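Local coordinates for type IV pilus assembly protein PilC (Thermus thermophilus, PDB 2WHN) that probably controls both assembly and disassembly of type IV pili from the inner membrane and helps place the PilB ATPase in the complex, at residues Phe18-Gln21 with Leu22-Met25; Arg46-Arg49 with Glu50-Lys53; Asn81-Arg84 with Ala85-Ser89. All coordinates share one frame; numbering follows the deposited sequence.

Contact 1 of 3, residues Phe18-Gln21 with Leu22-Met25; sequences FSRQ and LATM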
loop_
_atom_site.group_PDB
_atom_site.type_symbol
_atom_site.label_atom_id
_atom_site.label_comp_id
_atom_site.label_asym_id
_atom_site.label_seq_id
_atom_site.Cartn_x
_atom_site.Cartn_y
_atom_site.Cartn_z
ATOM N N PHE A 18 -6.642 0.195 0.697
ATOM C CA PHE A 18 -5.377 0.918 0.813
ATOM C C PHE A 18 -4.970 1.574 -0.503
ATOM O O PHE A 18 -4.588 2.746 -0.531
ATOM C CB PHE A 18 -4.257 -0.012 1.273
ATOM C CG PHE A 18 -2.877 0.557 1.059
ATOM C CD1 PHE A 18 -2.379 1.531 1.904
ATOM C CD2 PHE A 18 -2.089 0.123 0.010
ATOM C CE1 PHE A 18 -1.116 2.063 1.707
ATOM C CE2 PHE A 18 -0.824 0.640 -0.187
ATOM C CZ PHE A 18 -0.337 1.619 0.656
ATOM N N SER A 19 -4.989 0.792 -1.579
ATOM C CA SER A 19 -4.524 1.248 -2.886
ATOM C C SER A 19 -5.393 2.385 -3.426
ATOM O O SER A 19 -4.882 3.345 -3.996
ATOM C CB SER A 19 -4.497 0.086 -3.888
ATOM O OG SER A 19 -3.609 -0.940 -3.473
ATOM N N ARG A 20 -6.707 2.254 -3.267
ATOM C CA ARG A 20 -7.635 3.316 -3.649
ATOM C C ARG A 20 -7.411 4.604 -2.843
ATOM O O ARG A 20 -7.350 5.702 -3.404
ATOM C CB ARG A 20 -9.083 2.840 -3.503
ATOM C CG ARG A 20 -10.113 3.882 -3.921
ATOM C CD ARG A 20 -9.759 4.469 -5.284
ATOM N NE ARG A 20 -9.914 3.479 -6.346
ATOM C CZ ARG A 20 -9.433 3.616 -7.579
ATOM N NH1 ARG A 20 -8.756 4.710 -7.917
ATOM N NH2 ARG A 20 -9.633 2.658 -8.476
ATOM N N GLN A 21 -7.298 4.465 -1.526
ATOM C CA GLN A 21 -7.045 5.608 -0.651
ATOM C C GLN A 21 -5.804 6.377 -1.077
ATOM O O GLN A 21 -5.825 7.607 -1.178
ATOM C CB GLN A 21 -6.886 5.145 0.796
ATOM C CG GLN A 21 -8.179 4.670 1.447
ATOM C CD GLN A 21 -7.934 3.994 2.779
ATOM O OE1 GLN A 21 -6.853 3.457 3.027
ATOM N NE2 GLN A 21 -8.927 4.045 3.660
ATOM N N LEU A 22 -4.711 5.650 -1.280
ATOM C CA LEU A 22 -3.455 6.268 -1.662
ATOM C C LEU A 22 -3.572 6.903 -3.045
ATOM O O LEU A 22 -3.185 8.053 -3.237
ATOM C CB LEU A 22 -2.319 5.241 -1.624
ATOM C CG LEU A 22 -0.910 5.760 -1.922
ATOM C CD1 LEU A 22 -0.542 6.922 -0.995
ATOM C CD2 LEU A 22 0.120 4.639 -1.827
ATOM N N ALA A 23 -4.147 6.164 -3.993
ATOM C CA ALA A 23 -4.455 6.695 -5.321
ATOM C C ALA A 23 -5.177 8.035 -5.228
ATOM O O ALA A 23 -4.879 8.971 -5.972
ATOM C CB ALA A 23 -5.318 5.698 -6.102
ATOM N N THR A 24 -6.208 8.071 -4.397
ATOM C CA THR A 24 -7.065 9.241 -4.272
ATOM C C THR A 24 -6.277 10.429 -3.726
ATOM O O THR A 24 -6.303 11.515 -4.296
ATOM C CB THR A 24 -8.278 8.934 -3.371
ATOM O OG1 THR A 24 -9.192 8.096 -4.092
ATOM C CG2 THR A 24 -8.996 10.217 -2.948
ATOM N N MET A 25 -5.493 10.194 -2.679
ATOM C CA MET A 25 -4.726 11.282 -2.080
ATOM C C MET A 25 -3.580 11.764 -2.966
ATOM O O MET A 25 -3.351 12.962 -3.094
ATOM C CB MET A 25 -4.240 10.905 -0.684
ATOM C CG MET A 25 -5.354 10.892 0.343
ATOM S SD MET A 25 -4.807 10.492 2.008
ATOM C CE MET A 25 -4.602 8.717 1.903
HETATM O O HOH W 1 -8.880 7.521 -6.697
#

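Contact 2 of 3, residues Arg46-Arg49 with Glu50-Lys53; sequences RKFR and EILK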
loop_
_atom_site.group_PDB
_atom_site.type_symbol
_atom_site.label_atom_id
_atom_site.label_comp_id
_atom_site.label_asym_id
_atom_site.label_seq_id
_atom_site.Cartn_x
_atom_site.Cartn_y
_atom_site.Cartn_z
ATOM N N ARG A 46 -5.532 -4.673 11.768
ATOM C CA ARG A 46 -4.466 -4.315 12.705
ATOM C C ARG A 46 -3.085 -4.673 12.178
ATOM O O ARG A 46 -2.114 -3.949 12.410
ATOM C CB ARG A 46 -4.681 -4.994 14.059
ATOM C CG ARG A 46 -3.649 -4.598 15.106
ATOM C CD ARG A 46 -3.588 -5.602 16.244
ATOM N NE ARG A 46 -2.725 -6.740 15.931
ATOM C CZ ARG A 46 -1.402 -6.738 16.070
ATOM N NH1 ARG A 46 -0.779 -5.655 16.513
ATOM N NH2 ARG A 46 -0.701 -7.820 15.764
ATOM N N LYS A 47 -2.989 -5.835 11.540
ATOM C CA LYS A 47 -1.727 -6.302 10.993
ATOM C C LYS A 47 -1.288 -5.458 9.798
ATOM O O LYS A 47 -0.098 -5.174 9.630
ATOM C CB LYS A 47 -1.827 -7.776 10.598
ATOM C CG LYS A 47 -0.479 -8.455 10.424
ATOM C CD LYS A 47 -0.487 -9.858 11.025
ATOM C CE LYS A 47 0.930 -10.361 11.260
ATOM N NZ LYS A 47 0.939 -11.652 12.017
ATOM N N PHE A 48 -2.249 -5.041 8.980
ATOM C CA PHE A 48 -1.947 -4.134 7.880
ATOM C C PHE A 48 -1.536 -2.765 8.406
ATOM O O PHE A 48 -0.626 -2.137 7.865
ATOM C CB PHE A 48 -3.132 -4.004 6.923
ATOM C CG PHE A 48 -2.743 -3.559 5.537
ATOM C CD1 PHE A 48 -1.437 -3.701 5.090
ATOM C CD2 PHE A 48 -3.690 -3.047 4.669
ATOM C CE1 PHE A 48 -1.077 -3.299 3.810
ATOM C CE2 PHE A 48 -3.342 -2.671 3.380
ATOM C CZ PHE A 48 -2.039 -2.791 2.952
ATOM N N ARG A 49 -2.184 -2.331 9.487
ATOM C CA ARG A 49 -1.833 -1.077 10.150
ATOM C C ARG A 49 -0.388 -1.105 10.631
ATOM O O ARG A 49 0.349 -0.133 10.467
ATOM C CB ARG A 49 -2.760 -0.810 11.338
ATOM C CG ARG A 49 -3.989 0.013 11.004
ATOM C CD ARG A 49 -4.343 0.973 12.130
ATOM N NE ARG A 49 -4.475 0.295 13.418
ATOM C CZ ARG A 49 -5.395 -0.626 13.692
ATOM N NH1 ARG A 49 -6.267 -1.001 12.765
ATOM N NH2 ARG A 49 -5.435 -1.181 14.895
ATOM N N GLU A 50 0.002 -2.208 11.262
ATOM C CA GLU A 50 1.373 -2.366 11.719
ATOM C C GLU A 50 2.329 -2.360 10.532
ATOM O O GLU A 50 3.397 -1.756 10.588
ATOM C CB GLU A 50 1.525 -3.654 12.531
ATOM C CG GLU A 50 0.884 -3.588 13.910
ATOM C CD GLU A 50 1.883 -3.245 14.996
ATOM O OE1 GLU A 50 2.959 -2.704 14.661
ATOM O OE2 GLU A 50 1.610 -3.543 16.182
ATOM N N ILE A 51 1.917 -3.007 9.446
ATOM C CA ILE A 51 2.703 -3.037 8.218
ATOM C C ILE A 51 2.922 -1.626 7.690
ATOM O O ILE A 51 4.029 -1.259 7.290
ATOM C CB ILE A 51 1.984 -3.845 7.119
ATOM C CG1 ILE A 51 1.878 -5.321 7.513
ATOM C CG2 ILE A 51 2.698 -3.687 5.792
ATOM C CD1 ILE A 51 3.176 -6.067 7.406
ATOM N N LEU A 52 1.846 -0.850 7.651
ATOM C CA LEU A 52 1.883 0.465 7.025
ATOM C C LEU A 52 2.649 1.471 7.873
ATOM O O LEU A 52 3.316 2.354 7.338
ATOM C CB LEU A 52 0.470 0.965 6.737
ATOM C CG LEU A 52 -0.288 0.126 5.707
ATOM C CD1 LEU A 52 -1.716 0.624 5.561
ATOM C CD2 LEU A 52 0.442 0.143 4.363
ATOM N N LYS A 53 2.583 1.320 9.191
ATOM C CA LYS A 53 3.407 2.139 10.081
ATOM C C LYS A 53 4.893 1.881 9.847
ATOM O O LYS A 53 5.711 2.802 9.898
ATOM C CB LYS A 53 3.042 1.892 11.548
ATOM C CG LYS A 53 1.610 2.271 11.884
ATOM C CD LYS A 53 1.279 2.049 13.355
ATOM C CE LYS A 53 -0.199 2.304 13.610
ATOM N NZ LYS A 53 -0.541 2.310 15.059
HETATM O O HOH W 2 -2.185 -0.078 15.550
#

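Contact 3 of 3, residues Asn81-Arg84 with Ala85-Ser89; sequences NLVR and AGETS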
loop_
_atom_site.group_PDB
_atom_site.type_symbol
_atom_site.label_atom_id
_atom_site.label_comp_id
_atom_site.label_asym_id
_atom_site.label_seq_id
_atom_site.Cartn_x
_atom_site.Cartn_y
_atom_site.Cartn_z
ATOM N N ASN A 81 7.179 -3.703 -8.419
ATOM C CA ASN A 81 7.848 -3.292 -9.649
ATOM C C ASN A 81 7.156 -2.099 -10.305
ATOM O O ASN A 81 7.811 -1.197 -10.818
ATOM C CB ASN A 81 7.946 -4.465 -10.628
ATOM C CG ASN A 81 9.109 -5.387 -10.314
ATOM O OD1 ASN A 81 10.078 -4.982 -9.676
ATOM N ND2 ASN A 81 9.029 -6.626 -10.786
ATOM N N LEU A 82 5.829 -2.090 -10.261
ATOM C CA LEU A 82 5.056 -0.983 -10.809
ATOM C C LEU A 82 5.241 0.289 -9.982
ATOM O O LEU A 82 5.498 1.362 -10.526
ATOM C CB LEU A 82 3.574 -1.356 -10.889
ATOM C CG LEU A 82 3.191 -2.157 -12.133
ATOM C CD1 LEU A 82 1.743 -2.625 -12.046
ATOM C CD2 LEU A 82 3.426 -1.319 -13.392
ATOM N N VAL A 83 5.128 0.154 -8.663
ATOM C CA VAL A 83 5.446 1.247 -7.748
ATOM C C VAL A 83 6.859 1.765 -7.968
ATOM O O VAL A 83 7.096 2.974 -7.942
ATOM C CB VAL A 83 5.264 0.830 -6.269
ATOM C CG1 VAL A 83 5.924 1.846 -5.334
ATOM C CG2 VAL A 83 3.784 0.687 -5.946
ATOM N N ARG A 84 7.797 0.854 -8.220
ATOM C CA ARG A 84 9.183 1.247 -8.474
ATOM C C ARG A 84 9.315 2.099 -9.735
ATOM O O ARG A 84 10.100 3.048 -9.776
ATOM C CB ARG A 84 10.089 0.017 -8.577
ATOM C CG ARG A 84 11.487 0.329 -9.086
ATOM C CD ARG A 84 12.226 1.220 -8.105
ATOM N NE ARG A 84 13.461 1.754 -8.670
ATOM C CZ ARG A 84 14.246 2.629 -8.050
ATOM N NH1 ARG A 84 13.924 3.071 -6.840
ATOM N NH2 ARG A 84 15.349 3.062 -8.643
ATOM N N ALA A 85 8.557 1.754 -10.770
ATOM C CA ALA A 85 8.536 2.561 -11.989
ATOM C C ALA A 85 7.931 3.937 -11.707
ATOM O O ALA A 85 8.394 4.948 -12.231
ATOM C CB ALA A 85 7.759 1.851 -13.090
ATOM N N GLY A 86 6.927 3.970 -10.839
ATOM C CA GLY A 86 6.267 5.222 -10.467
ATOM C C GLY A 86 7.164 6.192 -9.721
ATOM O O GLY A 86 7.094 7.402 -9.936
ATOM N N GLU A 87 8.001 5.667 -8.832
ATOM C CA GLU A 87 8.942 6.500 -8.081
ATOM C C GLU A 87 9.832 7.306 -9.011
ATOM O O GLU A 87 10.190 8.444 -8.707
ATOM C CB GLU A 87 9.824 5.642 -7.172
ATOM C CG GLU A 87 9.069 4.777 -6.194
ATOM C CD GLU A 87 9.982 3.817 -5.462
ATOM O OE1 GLU A 87 11.097 3.558 -5.960
ATOM O OE2 GLU A 87 9.590 3.339 -4.380
ATOM N N THR A 88 10.236 6.687 -10.117
ATOM C CA THR A 88 11.236 7.275 -11.006
ATOM C C THR A 88 10.609 8.123 -12.108
ATOM O O THR A 88 11.316 8.786 -12.863
ATOM C CB THR A 88 12.120 6.193 -11.661
ATOM O OG1 THR A 88 12.754 5.404 -10.646
ATOM C CG2 THR A 88 13.188 6.833 -12.535
ATOM N N SER A 89 9.284 8.091 -12.207
ATOM C CA SER A 89 8.589 8.718 -13.331
ATOM C C SER A 89 7.746 9.903 -12.884
ATOM O O SER A 89 7.190 10.629 -13.711
ATOM C CB SER A 89 7.689 7.698 -14.032
ATOM O OG SER A 89 6.459 7.551 -13.338
#

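Contact 1 of 3, residues Phe18-Gln21 with Leu22-Met25
F18 and L22, one turn apart on helix 12-28, lie side by side and point the same way. Both carry CG anti to the backbone N (chi1 164° and -176°), a shared setting that makes the pair run abreast and brings F18 CZ to 3.9 Å from L22 CD2. A broad ring beside a branched alkyl group suits this buried flank, where L22 also touches A35 and L96 on two other helices.

R20 and T24 meet differently, their side chains crossing at about a right angle. The arginine chain bends at chi2 and chi3 and passes with CD 3.9 Å from T24 OG1. That hydroxyl stands beside its own backbone N, with OG1 3.1 Å from R20 O, close enough for a hydrogen bond that is not settled; R20 O accepts the T24 N-H at 2.8 Å. A water 2.7 Å from T24 OG1 accepts a hydrogen bond from R20 NH1 at 3.1 Å and so links the two polar ends. The guanidinium has stronger partners on helix 92-109, forming salt bridges with D97 and E104 and a hydrogen bond with S101.

M25 turns back: its bend at chi3 (-77°) sets the methyl CE 3.5 Å from Q21 O, which is hydrogen-bonded to M25 N. The A23 methyl lies near R20 NH1.

Backbone bonds from each residue to the fourth before it mark an α-helix; one flank of it is apolar and another carries an arginine paired with helix 92-109, within the all-helical N-terminal domain of a GSP F family protein.

Contact 2 of 3, residues Arg46-Arg49 with Glu50-Lys53
R46, in the opening turn of helix 46-60, lies alongside E50 with both side chains pointing the same way. A bend at chi3 of the arginine and another at chi2 of the glutamate bring R46 NH1 to 3.2 Å from E50 OE2. The oxygen sits near the guanidinium plane, at its edge, but the planes of the two groups stand 82° apart and the hydrogen bond within this salt bridge is weak. The stronger partner of R46 is another acid, E7, met through NE, so the arginine bridges the N-terminal region and its own helix.

K47 has E7 as a distant, weak ion partner. Its carbonyl faces I51 N, but K47 O sits too close to a neighbouring atom in the model, which leaves that backbone bond doubtful.

F48 is the apolar centre. L52 CD1 lies over the middle of its ring, 4.1 Å from the centroid and only 2° off the normal, a CH-pi contact. L52 CD2 extends the same packing, 3.8 Å from F48 CE1. I51 comes instead at the ring edge, its CB 4.0 Å from F48 CD1. A flat ring thus serves two branched residues at once, one on a face and one at the rim.

R49 folds back through bends at chi2 and chi3, laying its guanidinium over R46 CA. A water accepts from R49 NE at 3.2 Å and from K53 NZ at 2.9 Å, and may ease the repulsion between the two cations. R49 NH1 is hydrogen-bonded to T43 O, just ahead of the helix.

On another side, I51 reaches H72 in a loop. Helix 12-28 covers the apolar flank: F48 meets F18 edge-to-face and touches D14, while L52 rests on F18.

Contact 3 of 3, residues Asn81-Arg84 with Ala85-Ser89
R84 and E87, three residues apart near the end of helix 77-89, form a salt bridge in which R84 NH1 gives a hydrogen bond to E87 OE1 at 3.0 Å. The side chains cross at about a right angle. The carboxylate oxygen is tilted 29° from the guanidinium plane, the two flat groups stand 80° apart, and the N-H to acceptor angle is only 136°, a bent bond. The arginine leaves the backbone with CG opposite N and turns at chi2, which carries its chain past the acid; R84 CD is itself 3.4 Å from E87 OE1. T88 OG1 lies over one guanidinium face, offset toward the rim.

E87 approaches fully extended beyond CG, with CG 3.2 Å from V83 O, the carbonyl that also accepts its N-H. Its other oxygen, OE2, accepts from S66 N in the first turn of helix 65-70.

A85 suits the short space beside the L82 carbonyl, its methyl CB lying 3.5 Å from L82 O, and its amide is hydrogen-bonded to N81 O.

The glutamate is therefore held from more than one side. OE1 takes part in the salt bridge and OE2 meets a backbone amide on helix 65-70, the preceding helix, so the arginine would be expected to stabilise the negative charge that ties the two helices together.

Overall arrangement
None of the three contacts encloses a loop: each joins neighbouring turns of a single helix, and they follow one another along the chain without nesting or crossing. From the N terminus, contact 1 lies on helix 12-28, contact 2 on helix 46-60 and contact 3 on helix 77-89. Contacts 1 and 2 touch directly through their apolar flanks. Contact 3 stands apart, with its nearest atoms about 7 Å from contact 1, and lies across the chain's centre from contact 2. Helix 92-109 links the remainder, packing against both helix 12-28 and L82 of helix 77-89.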